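Local coordinates for B12-binding domain-containing protein (Kitasatospora setae, PDB 6WTE) that binds cobalamin and a [4Fe-4S] cluster and acts as TsrM, a radical SAM methyltransferase that works by a non-radical mechanism, at residues 18-23 against 219-224; 32-37 against 135-140; 199-202 against 207-210; 254-259 against 265-270. All blocks are in the same frame, centred on the assembly; numbering follows the deposited sequence.

Contact 1. Residues 18-23 against 219-224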
loop_
_atom_site.group_PDB
_atom_site.type_symbol
_atom_site.label_atom_id
_atom_site.label_comp_id
_atom_site.label_asym_id
_atom_site.label_seq_id
_atom_site.Cartn_x
_atom_site.Cartn_y
_atom_site.Cartn_z
ATOM N N ALA A 18 -10.574 2.503 -5.131
ATOM C CA ALA A 18 -10.881 3.918 -4.963
ATOM C C ALA A 18 -9.685 4.649 -4.355
ATOM O O ALA A 18 -9.052 4.141 -3.422
ATOM C CB ALA A 18 -12.110 4.106 -4.073
ATOM N N PRO A 19 -9.326 5.825 -4.880
ATOM C CA PRO A 19 -8.226 6.635 -4.302
ATOM C C PRO A 19 -8.655 7.347 -3.022
ATOM O O PRO A 19 -8.943 8.547 -2.981
ATOM C CB PRO A 19 -7.906 7.619 -5.429
ATOM C CG PRO A 19 -9.211 7.783 -6.137
ATOM C CD PRO A 19 -9.869 6.426 -6.110
ATOM N N TYR A 20 -8.688 6.562 -1.945
ATOM C CA TYR A 20 -9.141 7.033 -0.642
ATOM C C TYR A 20 -8.413 8.304 -0.222
ATOM O O TYR A 20 -9.010 9.204 0.386
ATOM C CB TYR A 20 -8.914 5.898 0.363
ATOM C CG TYR A 20 -9.489 6.047 1.749
ATOM C CD1 TYR A 20 -10.395 7.054 2.074
ATOM C CD2 TYR A 20 -9.121 5.147 2.744
ATOM C CE1 TYR A 20 -10.911 7.153 3.360
ATOM C CE2 TYR A 20 -9.633 5.238 4.021
ATOM C CZ TYR A 20 -10.527 6.238 4.326
ATOM O OH TYR A 20 -11.026 6.316 5.612
ATOM N N ALA A 21 -7.123 8.400 -0.563
ATOM C CA ALA A 21 -6.338 9.591 -0.250
ATOM C C ALA A 21 -7.057 10.863 -0.665
ATOM O O ALA A 21 -7.078 11.848 0.080
ATOM C CB ALA A 21 -4.979 9.518 -0.947
ATOM N N LEU A 22 -7.673 10.854 -1.847
ATOM C CA LEU A 22 -8.290 12.075 -2.342
ATOM C C LEU A 22 -9.528 12.452 -1.531
ATOM O O LEU A 22 -9.828 13.643 -1.383
ATOM C CB LEU A 22 -8.612 11.926 -3.835
ATOM C CG LEU A 22 -7.417 11.683 -4.773
ATOM C CD1 LEU A 22 -7.808 11.888 -6.239
ATOM C CD2 LEU A 22 -6.225 12.586 -4.420
ATOM N N ASP A 23 -10.242 11.468 -0.970
ATOM C CA ASP A 23 -11.357 11.807 -0.090
ATOM C C ASP A 23 -10.859 12.457 1.195
ATOM O O ASP A 23 -11.482 13.399 1.703
ATOM C CB ASP A 23 -12.193 10.564 0.233
ATOM C CG ASP A 23 -13.230 10.241 -0.839
ATOM O OD1 ASP A 23 -13.552 11.113 -1.682
ATOM O OD2 ASP A 23 -13.757 9.107 -0.820
ATOM N N GLY A 219 -15.194 -1.018 0.032
ATOM C CA GLY A 219 -15.084 0.170 0.854
ATOM C C GLY A 219 -13.775 0.156 1.623
ATOM O O GLY A 219 -13.278 -0.897 2.028
ATOM N N SER A 220 -13.187 1.329 1.774
ATOM C CA SER A 220 -11.966 1.487 2.542
ATOM C C SER A 220 -12.268 2.331 3.769
ATOM O O SER A 220 -13.049 3.284 3.702
ATOM C CB SER A 220 -10.880 2.149 1.689
ATOM O OG SER A 220 -11.441 3.221 0.946
ATOM N N ILE A 221 -11.664 1.982 4.897
ATOM C CA ILE A 221 -11.825 2.784 6.102
ATOM C C ILE A 221 -10.498 2.810 6.838
ATOM O O ILE A 221 -9.920 1.760 7.134
ATOM C CB ILE A 221 -12.953 2.269 7.019
ATOM C CG1 ILE A 221 -13.072 3.161 8.256
ATOM C CG2 ILE A 221 -12.737 0.806 7.402
ATOM C CD1 ILE A 221 -13.560 4.585 7.949
ATOM N N LEU A 222 -10.018 4.012 7.125
ATOM C CA LEU A 222 -8.815 4.215 7.910
ATOM C C LEU A 222 -9.208 4.427 9.364
ATOM O O LEU A 222 -10.126 5.200 9.654
ATOM C CB LEU A 222 -8.052 5.431 7.388
ATOM C CG LEU A 222 -6.817 5.823 8.192
ATOM C CD1 LEU A 222 -5.753 4.750 8.049
ATOM C CD2 LEU A 222 -6.303 7.179 7.712
ATOM N N THR A 223 -8.528 3.737 10.278
ATOM C CA THR A 223 -8.764 3.978 11.697
ATOM C C THR A 223 -7.589 4.645 12.395
ATOM O O THR A 223 -7.792 5.358 13.383
ATOM C CB THR A 223 -9.123 2.667 12.424
ATOM O OG1 THR A 223 -7.939 1.995 12.880
ATOM C CG2 THR A 223 -9.915 1.736 11.502
ATOM N N LYS A 224 -6.379 4.479 11.875
ATOM C CA LYS A 224 -5.196 5.062 12.492
ATOM C C LYS A 224 -4.059 5.052 11.481
ATOM O O LYS A 224 -3.897 4.083 10.734
ATOM C CB LYS A 224 -4.798 4.293 13.759
ATOM C CG LYS A 224 -4.553 2.807 13.523
ATOM C CD LYS A 224 -4.954 1.973 14.734
ATOM C CE LYS A 224 -4.893 0.487 14.412
ATOM N NZ LYS A 224 -5.537 -0.346 15.470
HETATM O O HOH W 1 -10.224 2.361 -1.534
#

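Contact 2. Residues 32-37 against 135-140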
loop_
_atom_site.group_PDB
_atom_site.type_symbol
_atom_site.label_atom_id
_atom_site.label_comp_id
_atom_site.label_asym_id
_atom_site.label_seq_id
_atom_site.Cartn_x
_atom_site.Cartn_y
_atom_site.Cartn_z
ATOM N N GLU A 32 -11.365 23.853 5.145
ATOM C CA GLU A 32 -10.568 25.068 5.254
ATOM C C GLU A 32 -10.966 26.130 4.239
ATOM O O GLU A 32 -10.263 27.137 4.103
ATOM C CB GLU A 32 -9.081 24.740 5.101
ATOM C CG GLU A 32 -8.504 23.956 6.269
ATOM C CD GLU A 32 -8.489 24.753 7.559
ATOM O OE1 GLU A 32 -8.343 25.993 7.495
ATOM O OE2 GLU A 32 -8.628 24.140 8.638
ATOM N N GLY A 33 -12.068 25.929 3.524
ATOM C CA GLY A 33 -12.606 26.955 2.658
ATOM C C GLY A 33 -12.190 26.892 1.208
ATOM O O GLY A 33 -12.458 27.848 0.466
ATOM N N PHE A 34 -11.569 25.804 0.769
ATOM C CA PHE A 34 -11.177 25.672 -0.624
ATOM C C PHE A 34 -12.234 24.913 -1.414
ATOM O O PHE A 34 -12.994 24.106 -0.868
ATOM C CB PHE A 34 -9.826 24.963 -0.744
ATOM C CG PHE A 34 -8.696 25.752 -0.160
ATOM C CD1 PHE A 34 -8.087 26.761 -0.893
ATOM C CD2 PHE A 34 -8.265 25.508 1.131
ATOM C CE1 PHE A 34 -7.063 27.503 -0.348
ATOM C CE2 PHE A 34 -7.243 26.244 1.683
ATOM C CZ PHE A 34 -6.637 27.243 0.942
ATOM N N GLU A 35 -12.281 25.195 -2.712
ATOM C CA GLU A 35 -13.079 24.413 -3.639
ATOM C C GLU A 35 -12.187 23.314 -4.203
ATOM O O GLU A 35 -11.053 23.581 -4.608
ATOM C CB GLU A 35 -13.629 25.296 -4.760
ATOM C CG GLU A 35 -14.511 24.569 -5.755
ATOM C CD GLU A 35 -14.963 25.466 -6.891
ATOM O OE1 GLU A 35 -14.424 26.587 -7.010
ATOM O OE2 GLU A 35 -15.849 25.049 -7.666
ATOM N N VAL A 36 -12.684 22.078 -4.204
ATOM C CA VAL A 36 -11.897 20.929 -4.628
ATOM C C VAL A 36 -12.618 20.221 -5.762
ATOM O O VAL A 36 -13.813 19.924 -5.657
ATOM C CB VAL A 36 -11.645 19.945 -3.472
ATOM C CG1 VAL A 36 -10.734 18.836 -3.946
ATOM C CG2 VAL A 36 -11.053 20.672 -2.283
ATOM N N GLU A 37 -11.887 19.926 -6.828
ATOM C CA GLU A 37 -12.370 19.069 -7.897
ATOM C C GLU A 37 -11.400 17.913 -8.094
ATOM O O GLU A 37 -10.179 18.095 -8.025
ATOM C CB GLU A 37 -12.554 19.865 -9.191
ATOM C CG GLU A 37 -13.655 20.899 -9.051
ATOM C CD GLU A 37 -13.936 21.662 -10.328
ATOM O OE1 GLU A 37 -13.001 21.897 -11.117
ATOM O OE2 GLU A 37 -15.104 22.028 -10.533
ATOM N N GLU A 135 -2.034 23.997 4.167
ATOM C CA GLU A 135 -1.118 25.122 4.302
ATOM C C GLU A 135 -0.550 25.518 2.948
ATOM O O GLU A 135 -0.430 26.707 2.647
ATOM C CB GLU A 135 -0.000 24.789 5.293
ATOM C CG GLU A 135 -0.514 24.581 6.711
ATOM C CD GLU A 135 0.585 24.555 7.758
ATOM O OE1 GLU A 135 1.730 24.951 7.446
ATOM O OE2 GLU A 135 0.294 24.137 8.900
ATOM N N LEU A 136 -0.233 24.529 2.106
ATOM C CA LEU A 136 0.262 24.825 0.765
ATOM C C LEU A 136 -0.789 25.561 -0.059
ATOM O O LEU A 136 -0.499 26.592 -0.677
ATOM C CB LEU A 136 0.691 23.530 0.071
ATOM C CG LEU A 136 1.230 23.662 -1.361
ATOM C CD1 LEU A 136 2.477 24.539 -1.431
ATOM C CD2 LEU A 136 1.492 22.289 -1.969
ATOM N N ALA A 137 -2.025 25.056 -0.061
ATOM C CA ALA A 137 -3.093 25.728 -0.797
ATOM C C ALA A 137 -3.291 27.153 -0.298
ATOM O O ALA A 137 -3.555 28.066 -1.090
ATOM C CB ALA A 137 -4.396 24.930 -0.688
ATOM N N THR A 138 -3.164 27.368 1.013
ATOM C CA THR A 138 -3.305 28.718 1.542
ATOM C C THR A 138 -2.182 29.618 1.038
ATOM O O THR A 138 -2.435 30.746 0.602
ATOM C CB THR A 138 -3.328 28.695 3.072
ATOM O OG1 THR A 138 -4.453 27.931 3.526
ATOM C CG2 THR A 138 -3.430 30.107 3.632
ATOM N N ALA A 139 -0.941 29.127 1.063
ATOM C CA ALA A 139 0.180 29.941 0.599
ATOM C C ALA A 139 0.036 30.295 -0.879
ATOM O O ALA A 139 0.206 31.456 -1.271
ATOM C CB ALA A 139 1.501 29.210 0.858
ATOM N N ILE A 140 -0.285 29.305 -1.715
ATOM C CA ILE A 140 -0.409 29.554 -3.151
ATOM C C ILE A 140 -1.542 30.539 -3.421
ATOM O O ILE A 140 -1.373 31.531 -4.146
ATOM C CB ILE A 140 -0.623 28.231 -3.910
ATOM C CG1 ILE A 140 0.483 27.221 -3.586
ATOM C CG2 ILE A 140 -0.694 28.480 -5.412
ATOM C CD1 ILE A 140 1.875 27.711 -3.889
#

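Contact 3. Residues 199-202 against 207-210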
loop_
_atom_site.group_PDB
_atom_site.type_symbol
_atom_site.label_atom_id
_atom_site.label_comp_id
_atom_site.label_asym_id
_atom_site.label_seq_id
_atom_site.Cartn_x
_atom_site.Cartn_y
_atom_site.Cartn_z
ATOM N N ARG A 199 -17.249 10.609 2.065
ATOM C CA ARG A 199 -17.169 9.593 1.022
ATOM C C ARG A 199 -18.428 9.715 0.182
ATOM O O ARG A 199 -19.520 9.369 0.642
ATOM C CB ARG A 199 -17.039 8.191 1.617
ATOM C CG ARG A 199 -16.102 8.106 2.817
ATOM C CD ARG A 199 -14.647 8.464 2.448
ATOM N NE ARG A 199 -14.045 7.494 1.536
ATOM C CZ ARG A 199 -13.650 6.276 1.898
ATOM N NH1 ARG A 199 -13.801 5.877 3.157
ATOM N NH2 ARG A 199 -13.109 5.453 1.004
ATOM N N ARG A 200 -18.277 10.210 -1.039
ATOM C CA ARG A 200 -19.411 10.535 -1.887
ATOM C C ARG A 200 -19.516 9.537 -3.030
ATOM O O ARG A 200 -18.563 8.828 -3.356
ATOM C CB ARG A 200 -19.282 11.961 -2.440
ATOM C CG ARG A 200 -19.240 13.052 -1.373
ATOM C CD ARG A 200 -18.962 14.407 -2.020
ATOM N NE ARG A 200 -19.162 15.539 -1.115
ATOM C CZ ARG A 200 -18.188 16.317 -0.650
ATOM N NH1 ARG A 200 -16.925 16.090 -0.994
ATOM N NH2 ARG A 200 -18.476 17.330 0.160
ATOM N N SER A 201 -20.698 9.488 -3.634
ATOM C CA SER A 201 -20.948 8.642 -4.789
ATOM C C SER A 201 -21.838 9.383 -5.772
ATOM O O SER A 201 -22.751 10.109 -5.370
ATOM C CB SER A 201 -21.612 7.323 -4.386
ATOM O OG SER A 201 -20.755 6.556 -3.567
ATOM N N GLY A 202 -21.563 9.197 -7.060
ATOM C CA GLY A 202 -22.352 9.836 -8.094
ATOM C C GLY A 202 -22.210 11.338 -8.178
ATOM O O GLY A 202 -23.023 11.980 -8.847
ATOM N N VAL A 207 -14.405 11.759 -5.858
ATOM C CA VAL A 207 -14.210 10.313 -5.934
ATOM C C VAL A 207 -15.571 9.629 -5.868
ATOM O O VAL A 207 -16.384 9.911 -4.979
ATOM C CB VAL A 207 -13.277 9.819 -4.815
ATOM C CG1 VAL A 207 -13.193 8.310 -4.834
ATOM C CG2 VAL A 207 -11.871 10.406 -4.974
ATOM N N ASP A 208 -15.830 8.743 -6.829
ATOM C CA ASP A 208 -17.117 8.047 -6.953
ATOM C C ASP A 208 -16.998 6.689 -6.267
ATOM O O ASP A 208 -16.658 5.683 -6.890
ATOM C CB ASP A 208 -17.510 7.895 -8.415
ATOM C CG ASP A 208 -18.964 7.472 -8.590
ATOM O OD1 ASP A 208 -19.555 6.934 -7.627
ATOM O OD2 ASP A 208 -19.507 7.679 -9.692
ATOM N N ASN A 209 -17.320 6.656 -4.974
ATOM C CA ASN A 209 -17.062 5.450 -4.195
ATOM C C ASN A 209 -17.941 4.284 -4.627
ATOM O O ASN A 209 -17.465 3.143 -4.685
ATOM C CB ASN A 209 -17.226 5.748 -2.708
ATOM C CG ASN A 209 -16.018 6.473 -2.138
ATOM O OD1 ASN A 209 -15.014 5.846 -1.815
ATOM N ND2 ASN A 209 -16.104 7.796 -2.032
ATOM N N LEU A 210 -19.214 4.538 -4.949
ATOM C CA LEU A 210 -20.083 3.436 -5.354
ATOM C C LEU A 210 -19.627 2.835 -6.676
ATOM O O LEU A 210 -19.711 1.617 -6.870
ATOM C CB LEU A 210 -21.535 3.905 -5.449
ATOM C CG LEU A 210 -22.533 2.804 -5.819
ATOM C CD1 LEU A 210 -22.592 1.725 -4.722
ATOM C CD2 LEU A 210 -23.902 3.399 -6.078
HETATM O O HOH W 2 -12.428 6.731 -1.535
HETATM O O HOH W 3 -16.083 11.092 -2.623
#

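Contact 4. Residues 254-259 against 265-270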
loop_
_atom_site.group_PDB
_atom_site.type_symbol
_atom_site.label_atom_id
_atom_site.label_comp_id
_atom_site.label_asym_id
_atom_site.label_seq_id
_atom_site.Cartn_x
_atom_site.Cartn_y
_atom_site.Cartn_z
ATOM N N ASP A 254 -18.744 6.952 12.175
ATOM C CA ASP A 254 -19.601 7.792 11.331
ATOM C C ASP A 254 -19.314 7.559 9.851
ATOM O O ASP A 254 -20.240 7.446 9.034
ATOM C CB ASP A 254 -19.390 9.280 11.645
ATOM C CG ASP A 254 -20.168 9.760 12.860
ATOM O OD1 ASP A 254 -20.903 8.967 13.487
ATOM O OD2 ASP A 254 -20.048 10.966 13.170
ATOM N N GLU A 255 -18.030 7.505 9.489
ATOM C CA GLU A 255 -17.648 7.287 8.098
ATOM C C GLU A 255 -18.069 5.907 7.607
ATOM O O GLU A 255 -18.589 5.771 6.492
ATOM C CB GLU A 255 -16.140 7.465 7.949
ATOM C CG GLU A 255 -15.632 7.328 6.531
ATOM C CD GLU A 255 -14.171 7.724 6.423
ATOM O OE1 GLU A 255 -13.693 8.431 7.333
ATOM O OE2 GLU A 255 -13.512 7.331 5.442
ATOM N N MET A 256 -17.830 4.870 8.419
ATOM C CA MET A 256 -18.271 3.527 8.055
ATOM C C MET A 256 -19.780 3.476 7.895
ATOM O O MET A 256 -20.292 2.811 6.989
ATOM C CB MET A 256 -17.823 2.518 9.111
ATOM C CG MET A 256 -16.322 2.439 9.259
ATOM S SD MET A 256 -15.826 1.354 10.605
ATOM C CE MET A 256 -16.204 -0.250 9.897
ATOM N N GLU A 257 -20.507 4.172 8.772
ATOM C CA GLU A 257 -21.959 4.199 8.672
ATOM C C GLU A 257 -22.396 4.881 7.384
ATOM O O GLU A 257 -23.338 4.430 6.725
ATOM C CB GLU A 257 -22.554 4.906 9.893
ATOM C CG GLU A 257 -24.051 4.724 10.058
ATOM C CD GLU A 257 -24.569 5.357 11.332
ATOM O OE1 GLU A 257 -23.962 5.132 12.403
ATOM O OE2 GLU A 257 -25.585 6.077 11.264
ATOM N N SER A 258 -21.701 5.960 7.000
ATOM C CA SER A 258 -22.017 6.656 5.755
ATOM C C SER A 258 -21.787 5.757 4.548
ATOM O O SER A 258 -22.603 5.734 3.618
ATOM C CB SER A 258 -21.177 7.928 5.632
ATOM O OG SER A 258 -21.492 8.617 4.431
ATOM N N LEU A 259 -20.682 5.009 4.545
ATOM C CA LEU A 259 -20.452 4.029 3.488
ATOM C C LEU A 259 -21.580 3.003 3.440
ATOM O O LEU A 259 -22.159 2.745 2.377
ATOM C CB LEU A 259 -19.109 3.336 3.707
ATOM C CG LEU A 259 -17.870 4.204 3.490
ATOM C CD1 LEU A 259 -16.596 3.450 3.863
ATOM C CD2 LEU A 259 -17.829 4.670 2.038
ATOM N N LEU A 265 -21.210 -2.070 1.732
ATOM C CA LEU A 265 -21.299 -2.898 2.931
ATOM C C LEU A 265 -19.997 -3.620 3.249
ATOM O O LEU A 265 -19.652 -3.772 4.426
ATOM C CB LEU A 265 -22.434 -3.911 2.780
ATOM C CG LEU A 265 -23.830 -3.319 2.583
ATOM C CD1 LEU A 265 -24.837 -4.450 2.410
ATOM C CD2 LEU A 265 -24.205 -2.432 3.764
ATOM N N ASP A 266 -19.270 -4.068 2.231
ATOM C CA ASP A 266 -17.947 -4.653 2.432
ATOM C C ASP A 266 -16.919 -3.541 2.585
ATOM O O ASP A 266 -16.700 -2.755 1.655
ATOM C CB ASP A 266 -17.579 -5.561 1.259
ATOM C CG ASP A 266 -18.454 -6.793 1.178
ATOM O OD1 ASP A 266 -18.201 -7.752 1.935
ATOM O OD2 ASP A 266 -19.410 -6.790 0.374
ATOM N N GLN A 267 -16.281 -3.473 3.747
ATOM C CA GLN A 267 -15.306 -2.430 4.029
ATOM C C GLN A 267 -14.010 -3.065 4.495
ATOM O O GLN A 267 -14.017 -4.000 5.299
ATOM C CB GLN A 267 -15.837 -1.445 5.074
ATOM C CG GLN A 267 -17.163 -0.815 4.649
ATOM C CD GLN A 267 -17.754 0.116 5.689
ATOM O OE1 GLN A 267 -17.095 0.472 6.660
ATOM N NE2 GLN A 267 -19.010 0.514 5.484
ATOM N N HIS A 268 -12.906 -2.566 3.959
ATOM C CA HIS A 268 -11.578 -3.078 4.262
ATOM C C HIS A 268 -10.825 -2.027 5.065
ATOM O O HIS A 268 -10.755 -0.866 4.648
ATOM C CB HIS A 268 -10.841 -3.414 2.963
ATOM C CG HIS A 268 -9.653 -4.306 3.147
ATOM N ND1 HIS A 268 -8.451 -3.853 3.647
ATOM C CD2 HIS A 268 -9.484 -5.626 2.898
ATOM C CE1 HIS A 268 -7.592 -4.856 3.697
ATOM N NE2 HIS A 268 -8.193 -5.943 3.251
ATOM N N THR A 269 -10.279 -2.421 6.220
ATOM C CA THR A 269 -9.468 -1.487 6.996
ATOM C C THR A 269 -8.203 -1.151 6.215
ATOM O O THR A 269 -7.617 -2.017 5.561
ATOM C CB THR A 269 -9.097 -2.069 8.367
ATOM O OG1 THR A 269 -8.406 -3.313 8.199
ATOM C CG2 THR A 269 -10.339 -2.295 9.206
ATOM N N THR A 270 -7.797 0.121 6.256
ATOM C CA THR A 270 -6.599 0.556 5.543
ATOM C C THR A 270 -5.487 1.001 6.486
ATOM O O THR A 270 -4.607 1.773 6.090
ATOM C CB THR A 270 -6.927 1.676 4.560
ATOM O OG1 THR A 270 -7.410 2.813 5.284
ATOM C CG2 THR A 270 -7.969 1.206 3.566
#

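Contact 1. Residues 18-23 against 219-224
Tyr20 has its CG trans to the main-chain nitrogen (chi1 -171°), which carries the ring across to Ser220 and Leu222. Ser220 turns OG back toward that ring (chi1 43°), where it lies over one face with Tyr20 CD2 at 3.5 Å. The carbonyl oxygen of Ser220 lies above the same face, shifted toward the rim. At the ring's edge, in its plane, is the amide of Leu222: its N gives a hydrogen bond to Tyr20 OH at 2.9 Å, with an N-H...O angle of 160°. The phenol oxygen has a second hydrogen-bond partner in Glu255, so two bonds on different groups fix the position of the ring's far end. Apolar contact adds to this grip, Leu222 CB meeting Tyr20 CE2 at 3.7 Å with the two side chains at about a right angle. Water 1 also links the segments, donating to Ala18 O at 2.8 Å and accepting from Ser220 OG at 2.9 Å. A leucine here, lacking the hydroxyl, would probably leave the Leu222 amide without its acceptor and the Glu255 carboxylate with one bond fewer. Cobalamin touches both Tyr20 and Ser220, so this join between the B12-binding and radical SAM regions also forms part of the cofactor pocket. The segment leading into helix 20-31 thus packs on strand 219-221; the strand pairs in parallel with 266-269, and Ile221 packs against helix 249-261.

Contact 2. Residues 32-37 against 135-140
Within the B12-binding domain, Phe34 joins the turn between helix 20-31 and strand 35-40 to Ala137 and Thr138 of helix 130-141. The turn is a Schellman motif with Gly33, at positive phi, as its C-prime residue, and Phe34 follows directly, closing it through its own backbone N to Leu29 O. With chi1 at -65°, CG lies trans to the carbonyl carbon and the ring reaches the helix. There Ala137 CB sits over one face as a CH-pi contact, 3.8 Å from the centroid of the Phe34 ring and only 19° off its normal; the nearest ring atom is Phe34 CZ, 3.6 Å from Ala137 CB. Thr138 takes the edge instead: its OG1 lies in the ring plane, 3.5 Å from Phe34 CZ. That hydroxyl is hydrogen-bonded to Cys134 O one turn back, which satisfies it at the edge of an apolar ring. No hydrogen bond crosses between the two segments, so the join rests on ring packing. Phe34 also has a cation-pi partner in Arg3, outside the two segments. Ala137 also touches Val5 and Leu63, while Phe34 packs on Leu29; the contact therefore ties helices 20-31 and 130-141 together beside strands 4-9, 35-40 and 63-67 of the domain's sheet.

Contact 3. Residues 199-202 against 207-210
Four direct hydrogen bonds hold Arg200, Ser201 and Gly202 to Asp208, Asn209 and Leu210. Two of them converge on Arg200 O: Asn209 N reaches it at 3.0 Å in the carbonyl plane, nearly straight at 169°, and Asn209 ND2, also at 3.0 Å from Arg200 O, comes in tilted from that plane. One residue thus grips a single carbonyl with backbone and side chain. The ND2 group bonds to Asp23 as well, which fixes the amide's rotation. Ser201 OG accepts from Leu210 N at 2.9 Å through a bent N-H, and is hydrogen-bonded to Gln262 besides.

The N-cap makes the fourth bond. Asp208 CG stands opposite its main-chain nitrogen (chi1 -167°), which brings Asp208 OD1 to Gly202 N at 3.1 Å; the amide comes from well above the carboxylate plane, while the same oxygen takes the amide of Glu211 in the helix. Replacement by alanine would probably leave the amides of Gly202 and Glu211 without this acceptor and weaken the cap at the first turn.

Waters fill in the rest. Water 2, in the plane of the Arg199 guanidinium, accepts from Arg199 NH2 at 2.9 Å and donates to Asn209 OD1; water 3 links Arg200 N and Val207 O.

Arg199 itself forms salt bridges to Asp23 and Glu255, and Val207 packs on Leu22, so this turn before helix 209-214 lies against helix 20-31 and reaches toward helix 249-261.

Contact 4. Residues 254-259 against 265-270
The carboxamide of Gln267 is flanked by Leu259 and Met256. Over one face lies Leu259, with CD1 4.0 Å above Gln267 CD and Leu259 CB 3.3 Å from Gln267 NE2. In the amide's plane is the carbonyl oxygen of Met256, which takes a hydrogen bond from Gln267 NE2 at 3.0 Å with an N-H...O angle of 162°. The donor sits off the carbonyl direction, at a C=O...N angle of 127°. Met256 also closes round the other end of the amide: its CB and CG both stand 3.3 Å from Gln267 OE1, and the methyl CE, folded back by a turn at chi3 (73°), comes within 3.4 Å of Gln267 OE1 on the side away from Leu259. This oxygen is buried and has no hydrogen-bond partner in the model, whereas NE2 has a second one in Ile264 O. The nitrogen's two bonds therefore set which way round the amide lies.

Gln267 reaches the helix with its chain extended beyond CG, so its amide lies between Met256 and Leu259 and binds a helix carbonyl. Helix 249-261 lies in the connection between the parallel strands 219-221 and 266-269, a beta-alpha-beta crossover of the radical SAM barrel-like fold. Met256 also packs on Ile221 of the first strand and Leu305 of strand 304-309, placing the helix across three adjacent strands.

Contacts 1, 3 and 4 form a connected group, with centres 9 to 13 Å apart, whereas contact 2 stands alone, its centre 20 Å or more from each of the others. Contacts 2 and 3 are nested in chain order inside the long loop closed by contact 1, and contact 4 follows. Helix 20-31 bears one side of contact 1 and leads into contact 2, which lies wholly in the B12-binding region; strands 219-221 and 266-269, neighbours in one sheet, tie contact 1 to contact 4. Arg199 of contact 3 bridges these two through Asp23 and Glu255. Contact 1 and the Arg199 bridges join the B12-binding region to the radical SAM core beside the cobalamin; contact 4 packs within that core.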